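Local atomic coordinates of centrosomal protein of 104 kDa (Homo sapiens, PDB entry 5LPI), a protein that is required for ciliogenesis and for the structural integrity of the ciliary tip, and is represented here by its zinc finger array. Residues S52-H57 against C104-E109; D66-C71 against S75-K80. One frame throughout, in Å; residues are numbered along the deposited sequence.

Interaction 1 (S52-H57 against C104-E109). With ZN (zinc ion), chain H; ZN (zinc ion), chain F.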
ATOM      1  N   SER A  52       0.340   1.446   1.026  1.00 29.34           N
ATOM      2  CA  SER A  52       1.309   1.933   2.002  1.00 36.12           C
ATOM      3  C   SER A  52       1.174   1.242   3.352  1.00 38.67           C
ATOM      4  O   SER A  52       2.044   1.422   4.211  1.00 37.79           O
ATOM      5  CB  SER A  52       1.180   3.453   2.169  1.00 34.31           C
ATOM      6  OG  SER A  52      -0.079   3.818   2.709  1.00 33.88           O
ATOM      7  N   SER A  53       0.132   0.429   3.532  1.00 31.73           N
ATOM      8  CA  SER A  53      -0.115  -0.321   4.758  1.00 34.75           C
ATOM      9  C   SER A  53      -0.066  -1.825   4.530  1.00 32.72           C
ATOM     10  O   SER A  53      -0.460  -2.595   5.424  1.00 33.34           O
ATOM     11  CB  SER A  53      -1.477   0.070   5.343  1.00 40.43           C
ATOM     12  OG  SER A  53      -1.465   1.404   5.822  1.00 52.21           O
ATOM     13  N   LEU A  54       0.398  -2.267   3.357  1.00 30.00           N
ATOM     14  CA  LEU A  54       0.215  -3.667   2.975  1.00 28.11           C
ATOM     15  C   LEU A  54       1.064  -4.595   3.831  1.00 31.32           C
ATOM     16  O   LEU A  54       0.586  -5.642   4.281  1.00 29.35           O
ATOM     17  CB  LEU A  54       0.536  -3.863   1.490  1.00 23.70           C
ATOM     18  CG  LEU A  54       0.512  -5.292   0.962  1.00 24.72           C
ATOM     19  CD1 LEU A  54      -0.862  -5.954   1.107  1.00 27.92           C
ATOM     20  CD2 LEU A  54       0.976  -5.349  -0.490  1.00 30.42           C
ATOM     21  N   THR A  55       2.329  -4.244   4.065  1.00 31.62           N
ATOM     22  CA  THR A  55       3.154  -5.099   4.911  1.00 31.18           C
ATOM     23  C   THR A  55       2.553  -5.224   6.308  1.00 27.95           C
ATOM     24  O   THR A  55       2.414  -6.334   6.842  1.00 31.62           O
ATOM     25  CB  THR A  55       4.584  -4.559   4.965  1.00 34.40           C
ATOM     26  OG1 THR A  55       5.125  -4.567   3.636  1.00 27.28           O
ATOM     27  CG2 THR A  55       5.455  -5.431   5.872  1.00 34.13           C
ATOM     28  N   GLU A  56       2.161  -4.094   6.902  1.00 30.22           N
ATOM     29  CA  GLU A  56       1.538  -4.132   8.220  1.00 35.04           C
ATOM     30  C   GLU A  56       0.248  -4.946   8.200  1.00 35.51           C
ATOM     31  O   GLU A  56      -0.050  -5.667   9.161  1.00 36.66           O
ATOM     32  CB  GLU A  56       1.267  -2.714   8.716  1.00 37.18           C
ATOM     33  CG  GLU A  56       0.535  -2.678  10.053  1.00 48.63           C
ATOM     34  CD  GLU A  56       0.378  -1.274  10.609  1.00 65.51           C
ATOM     35  OE1 GLU A  56       1.385  -0.539  10.661  1.00 79.35           O
ATOM     36  OE2 GLU A  56      -0.751  -0.907  10.992  1.00 69.31           O
ATOM     37  N   HIS A  57      -0.519  -4.857   7.105  1.00 35.87           N
ATOM     38  CA  HIS A  57      -1.714  -5.691   6.950  1.00 32.58           C
ATOM     39  C   HIS A  57      -1.358  -7.167   6.984  1.00 31.44           C
ATOM     40  O   HIS A  57      -1.931  -7.948   7.754  1.00 29.16           O
ATOM     41  CB  HIS A  57      -2.432  -5.365   5.630  1.00 25.85           C
ATOM     42  CG  HIS A  57      -3.444  -6.407   5.227  1.00 30.82           C
ATOM     43  ND1 HIS A  57      -4.731  -6.431   5.726  1.00 28.74           N
ATOM     44  CD2 HIS A  57      -3.342  -7.479   4.404  1.00 28.93           C
ATOM     45  CE1 HIS A  57      -5.382  -7.461   5.214  1.00 29.45           C
ATOM     46  NE2 HIS A  57      -4.563  -8.115   4.407  1.00 26.32           N
ATOM     47  N   CYS A 104       8.149   0.791  -0.723  1.00 29.47           N
ATOM     48  CA  CYS A 104       7.084   0.225  -1.548  1.00 30.96           C
ATOM     49  C   CYS A 104       7.106  -1.287  -1.433  1.00 31.18           C
ATOM     50  O   CYS A 104       8.124  -1.907  -1.762  1.00 30.18           O
ATOM     51  CB  CYS A 104       7.224   0.606  -3.016  1.00 25.01           C
ATOM     52  SG  CYS A 104       5.808  -0.002  -3.977  1.00 29.79           S
ATOM     53  N   PRO A 105       6.027  -1.918  -0.972  1.00 27.75           N
ATOM     54  CA  PRO A 105       6.000  -3.382  -0.911  1.00 33.57           C
ATOM     55  C   PRO A 105       5.779  -4.041  -2.267  1.00 37.03           C
ATOM     56  O   PRO A 105       5.897  -5.272  -2.365  1.00 34.12           O
ATOM     57  CB  PRO A 105       4.823  -3.658   0.025  1.00 33.78           C
ATOM     58  CG  PRO A 105       3.825  -2.564  -0.360  1.00 28.46           C
ATOM     59  CD  PRO A 105       4.727  -1.324  -0.591  1.00 28.51           C
ATOM     60  N   LEU A 106       5.454  -3.273  -3.309  1.00 32.34           N
ATOM     61  CA  LEU A 106       5.216  -3.859  -4.627  1.00 29.33           C
ATOM     62  C   LEU A 106       6.495  -3.947  -5.453  1.00 33.50           C
ATOM     63  O   LEU A 106       6.755  -4.967  -6.097  1.00 35.34           O
ATOM     64  CB  LEU A 106       4.162  -3.050  -5.386  1.00 29.11           C
ATOM     65  CG  LEU A 106       2.825  -2.839  -4.665  1.00 33.21           C
ATOM     66  CD1 LEU A 106       1.870  -2.049  -5.559  1.00 31.74           C
ATOM     67  CD2 LEU A 106       2.203  -4.195  -4.241  1.00 29.48           C
ATOM     68  N   CYS A 107       7.306  -2.889  -5.457  1.00 36.92           N
ATOM     69  CA  CYS A 107       8.549  -2.890  -6.217  1.00 33.59           C
ATOM     70  C   CYS A 107       9.786  -2.894  -5.330  1.00 30.17           C
ATOM     71  O   CYS A 107      10.907  -2.941  -5.854  1.00 36.17           O
ATOM     72  CB  CYS A 107       8.591  -1.687  -7.180  1.00 35.25           C
ATOM     73  SG  CYS A 107       8.845  -0.074  -6.371  1.00 33.59           S
ATOM     74  N   HIS A 108       9.622  -2.811  -4.004  1.00 33.56           N
ATOM     75  CA  HIS A 108      10.718  -2.931  -3.037  1.00 34.33           C
ATOM     76  C   HIS A 108      11.676  -1.744  -3.039  1.00 35.15           C
ATOM     77  O   HIS A 108      12.811  -1.875  -2.580  1.00 37.45           O
ATOM     78  CB  HIS A 108      11.513  -4.221  -3.259  1.00 39.25           C
ATOM     79  CG  HIS A 108      10.646  -5.408  -3.513  1.00 43.65           C
ATOM     80  ND1 HIS A 108       9.857  -5.973  -2.530  1.00 38.95           N
ATOM     81  CD2 HIS A 108      10.400  -6.104  -4.646  1.00 38.45           C
ATOM     82  CE1 HIS A 108       9.189  -6.990  -3.042  1.00 39.20           C
ATOM     83  NE2 HIS A 108       9.489  -7.084  -4.326  1.00 42.22           N
ATOM     84  N   GLU A 109      11.252  -0.573  -3.510  1.00 31.53           N
ATOM     85  CA  GLU A 109      12.114   0.601  -3.487  1.00 34.57           C
ATOM     86  C   GLU A 109      11.910   1.395  -2.202  1.00 33.98           C
ATOM     87  O   GLU A 109      10.791   1.481  -1.673  1.00 33.25           O
ATOM     88  CB  GLU A 109      11.851   1.484  -4.710  1.00 45.28           C
ATOM     89  CG  GLU A 109      12.170   0.767  -6.018  1.00 51.45           C
ATOM     90  CD  GLU A 109      11.862   1.597  -7.255  1.00 55.98           C
ATOM     91  OE1 GLU A 109      11.397   2.759  -7.115  1.00 55.95           O
ATOM     92  OE2 GLU A 109      12.101   1.080  -8.366  1.00 49.65           O
TER
HETATM   93 ZN    ZN H 904       6.563   0.699  -6.068  1.00 33.84          ZN
HETATM   94 ZN    ZN F 902      -4.928  -9.930   3.482  1.00 28.75          ZN
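C104 SG is gripped by a zinc ion and two backbone amides at the base of the loop whose next two residues, P105 and L106, rest on L54 and T55. The thiolate sulfur binds the zinc at 2.3 Å and receives the amide of C107, with 3.6 Å from N to SG and a fairly straight N-H...S angle of 164°; the amide of L106 adds a weak bond. C107 SG binds the same zinc, and H121 and C128 complete its shell. A CxxC loop that folds its own amides back onto the first sulfur is a zinc knuckle, and the two bonds would be expected to spread some of the negative charge of C104. The knuckle carries P105 outward, toward the start of helix 54-60. There the proline CG lies 4.0 Å from both CB and CD2 of L54, the two side chains crossing obliquely. The leucine CG stands anti to its own backbone N (chi1 175°), which sends the branch across the proline and on to L106. L54 CD2 meets L106 CD2 at 4.1 Å, the leucines crossing at about a right angle. Over one face of the proline, T55 OG1 lies 3.7 Å from P105 CB, a van der Waals contact. The loop side of this small join continues onto I51, which both P105 and L106 touch, while P105 also reaches W118 of helix 115-123 and L54 leans on V49 of strand 48-50. One turn beyond the contact, H57 is tied into the helix by its amide, which bonds to S53 O, and its imidazole reaches a different zinc, bound by NE2 at 2.1 Å and shared with C42, C45 and C62.

Interaction 2 (D66-C71 against S75-K80). With ZN (zinc ion), chain E.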
ATOM      1  N   ASP A  66      -1.013 -15.403  10.077  1.00 36.38           N
ATOM      2  CA  ASP A  66      -0.190 -16.418  10.728  1.00 41.04           C
ATOM      3  C   ASP A  66       0.655 -17.206   9.735  1.00 41.46           C
ATOM      4  O   ASP A  66       1.504 -17.990  10.163  1.00 41.85           O
ATOM      5  CB  ASP A  66      -1.062 -17.384  11.545  1.00 47.28           C
ATOM      6  CG  ASP A  66      -1.825 -16.688  12.670  1.00 44.58           C
ATOM      7  OD1 ASP A  66      -1.354 -15.653  13.181  1.00 44.40           O
ATOM      8  OD2 ASP A  66      -2.904 -17.185  13.049  1.00 51.38           O
ATOM      9  N   GLY A  67       0.437 -17.037   8.434  1.00 38.57           N
ATOM     10  CA  GLY A  67       1.293 -17.656   7.447  1.00 35.94           C
ATOM     11  C   GLY A  67       2.455 -16.796   6.980  1.00 30.23           C
ATOM     12  O   GLY A  67       3.174 -17.206   6.063  1.00 39.09           O
ATOM     13  N   PHE A  68       2.647 -15.612   7.565  1.00 33.25           N
ATOM     14  CA  PHE A  68       3.727 -14.708   7.180  1.00 39.19           C
ATOM     15  C   PHE A  68       4.647 -14.412   8.354  1.00 42.61           C
ATOM     16  O   PHE A  68       4.220 -14.402   9.511  1.00 39.21           O
ATOM     17  CB  PHE A  68       3.188 -13.375   6.649  1.00 32.15           C
ATOM     18  CG  PHE A  68       2.384 -13.519   5.397  1.00 34.59           C
ATOM     19  CD1 PHE A  68       2.997 -13.846   4.201  1.00 38.56           C
ATOM     20  CD2 PHE A  68       1.009 -13.342   5.413  1.00 34.51           C
ATOM     21  CE1 PHE A  68       2.246 -13.986   3.020  1.00 39.55           C
ATOM     22  CE2 PHE A  68       0.259 -13.472   4.248  1.00 31.02           C
ATOM     23  CZ  PHE A  68       0.882 -13.806   3.050  1.00 33.26           C
ATOM     24  N   GLY A  69       5.914 -14.135   8.035  1.00 40.76           N
ATOM     25  CA  GLY A  69       6.831 -13.565   8.995  1.00 37.59           C
ATOM     26  C   GLY A  69       7.572 -12.396   8.373  1.00 44.84           C
ATOM     27  O   GLY A  69       7.628 -12.243   7.151  1.00 47.38           O
ATOM     28  N   LYS A  70       8.140 -11.558   9.242  1.00 37.66           N
ATOM     29  CA  LYS A  70       8.796 -10.330   8.814  1.00 38.48           C
ATOM     30  C   LYS A  70      10.277 -10.597   8.600  1.00 43.76           C
ATOM     31  O   LYS A  70      10.956 -11.101   9.502  1.00 38.07           O
ATOM     32  CB  LYS A  70       8.608  -9.221   9.846  1.00 41.75           C
ATOM     33  CG  LYS A  70       9.323  -7.921   9.497  1.00 41.69           C
ATOM     34  CD  LYS A  70       8.939  -6.831  10.478  1.00 54.17           C
ATOM     35  CE  LYS A  70       9.485  -5.481  10.059  1.00 65.84           C
ATOM     36  NZ  LYS A  70       9.342  -4.475  11.150  1.00 75.84           N
ATOM     37  N   CYS A  71      10.778 -10.279   7.411  1.00 40.40           N
ATOM     38  CA  CYS A  71      12.221 -10.307   7.222  1.00 38.96           C
ATOM     39  C   CYS A  71      12.821  -9.073   7.869  1.00 45.22           C
ATOM     40  O   CYS A  71      12.486  -7.943   7.492  1.00 44.54           O
ATOM     41  CB  CYS A  71      12.598 -10.362   5.745  1.00 37.38           C
ATOM     42  SG  CYS A  71      14.399 -10.081   5.535  1.00 40.74           S
ATOM     43  N   SER A  75      12.185  -5.766   5.982  1.00 44.32           N
ATOM     44  CA  SER A  75      10.991  -5.378   6.739  1.00 49.58           C
ATOM     45  C   SER A  75       9.698  -5.873   6.105  1.00 43.49           C
ATOM     46  O   SER A  75       8.616  -5.566   6.624  1.00 40.57           O
ATOM     47  CB  SER A  75      10.876  -3.858   6.935  1.00 58.57           C
ATOM     48  OG  SER A  75      10.422  -3.226   5.738  1.00 62.58           O
ATOM     49  N   GLU A  76       9.762  -6.631   5.017  1.00 35.07           N
ATOM     50  CA  GLU A  76       8.569  -7.098   4.334  1.00 35.53           C
ATOM     51  C   GLU A  76       8.078  -8.422   4.922  1.00 35.33           C
ATOM     52  O   GLU A  76       8.808  -9.141   5.613  1.00 36.79           O
ATOM     53  CB  GLU A  76       8.839  -7.248   2.835  1.00 31.81           C
ATOM     54  CG  GLU A  76       9.206  -5.924   2.153  1.00 36.44           C
ATOM     55  CD  GLU A  76       9.424  -6.051   0.653  1.00 41.21           C
ATOM     56  OE1 GLU A  76       9.154  -7.136   0.085  1.00 43.46           O
ATOM     57  OE2 GLU A  76       9.875  -5.057   0.039  1.00 39.80           O
ATOM     58  N   ALA A  77       6.810  -8.722   4.652  1.00 32.91           N
ATOM     59  CA  ALA A  77       6.235 -10.016   4.987  1.00 32.86           C
ATOM     60  C   ALA A  77       6.642 -11.060   3.956  1.00 33.60           C
ATOM     61  O   ALA A  77       6.606 -10.813   2.746  1.00 36.28           O
ATOM     62  CB  ALA A  77       4.708  -9.930   5.045  1.00 29.45           C
ATOM     63  N   VAL A  78       7.026 -12.230   4.445  1.00 31.37           N
ATOM     64  CA  VAL A  78       7.397 -13.368   3.618  1.00 31.82           C
ATOM     65  C   VAL A  78       6.644 -14.574   4.163  1.00 31.06           C
ATOM     66  O   VAL A  78       6.428 -14.672   5.376  1.00 34.26           O
ATOM     67  CB  VAL A  78       8.925 -13.609   3.663  1.00 34.21           C
ATOM     68  CG1 VAL A  78       9.315 -14.824   2.838  1.00 40.05           C
ATOM     69  CG2 VAL A  78       9.680 -12.355   3.185  1.00 31.97           C
ATOM     70  N   PHE A  79       6.225 -15.473   3.280  1.00 28.58           N
ATOM     71  CA  PHE A  79       5.640 -16.725   3.744  1.00 38.98           C
ATOM     72  C   PHE A  79       6.550 -17.354   4.792  1.00 46.69           C
ATOM     73  O   PHE A  79       7.775 -17.363   4.643  1.00 41.84           O
ATOM     74  CB  PHE A  79       5.439 -17.692   2.580  1.00 37.31           C
ATOM     75  CG  PHE A  79       4.191 -17.441   1.787  1.00 45.03           C
ATOM     76  CD1 PHE A  79       2.950 -17.445   2.402  1.00 54.42           C
ATOM     77  CD2 PHE A  79       4.256 -17.243   0.415  1.00 48.56           C
ATOM     78  CE1 PHE A  79       1.794 -17.233   1.663  1.00 56.90           C
ATOM     79  CE2 PHE A  79       3.108 -17.024  -0.328  1.00 43.54           C
ATOM     80  CZ  PHE A  79       1.879 -17.019   0.295  1.00 48.66           C
ATOM     81  N   LYS A  80       5.949 -17.846   5.880  1.00 44.81           N
ATOM     82  CA  LYS A  80       6.757 -18.310   7.006  1.00 48.72           C
ATOM     83  C   LYS A  80       7.702 -19.428   6.587  1.00 43.59           C
ATOM     84  O   LYS A  80       8.852 -19.475   7.040  1.00 47.18           O
ATOM     85  CB  LYS A  80       5.865 -18.768   8.160  1.00 52.62           C
ATOM     86  CG  LYS A  80       5.903 -17.841   9.354  1.00 53.20           C
ATOM     87  CD  LYS A  80       4.982 -18.331  10.462  1.00 54.95           C
ATOM     88  CE  LYS A  80       4.767 -17.240  11.500  1.00 63.67           C
ATOM     89  NZ  LYS A  80       3.676 -17.582  12.462  1.00 65.24           N
TER
HETATM   90 ZN    ZN E 901      14.136  -9.682   3.182  1.00 41.13          ZN
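F68 and F79 are paired at a non-hydrogen-bonded position of the antiparallel hairpin, their side chains side by side and pointing the same way. With CG anti to its carbonyl carbon (chi1 -63°), F68 sets its ring beside that of F79. The ring planes differ by 21° but are slid apart, with centroids 5.0 Å distant, so overlap is slight: F68 CE1 sits over one face of F79, 3.5 Å from its CE1. The edge of F68 also meets the V78 carbonyl carbon in plane, and its CB lies 4.1 Å from A77 CB. Replacing F79 by an alanine would probably strip F68 CE1 and CZ of their aromatic neighbour and leave a gap beside that ring. Beside this pair, G69 and V78 exchange two nearly straight backbone bonds that hold the strands together. K80 then folds back over the opposite strand: its extended chain runs past F68 O, and NZ bonds to D66 O at 3.2 Å, tilted from the carbonyl plane, while the K80 amide bonds to G67 O. At the turn end S75 N donates to C71 O at 2.7 Å, its N-H bent to 135°, and K70 lays its CE 3.8 Å from S75 CB. C71 SG binds a zinc ion at 2.4 Å, joined there by C74, H86 and C92, so this hairpin carries its CxxC pair at the turn. Around it, H44 meets the F68 ring edge-to-face, L58 and L59 of helix 54-60 cover A77, and L83 of helix 83-89 packs against C71 and V78.

In the fold
From the N terminus, the chain passes the first zinc site and the hairpin 39-50 before 52-57 enters helix 54-60. Interaction 2 follows directly, closing the short CxxC turn between strands 68-70 and 77-79. After helix 83-89 the chain returns at 104-109, where interaction 1 closes a loop of 46 residues with interaction 2 nested inside it. Interaction 1 ties the helix bearing a ligand of the second site to the knuckle of the fourth, whereas interaction 2 builds the hairpin of the third site and leans on helix 54-60 and H44 beside the second. The two also touch: H108 ND1 probably bonds to E76 OE2, and T55 CG2 packs on S75 O, so helix 54-60 borders both.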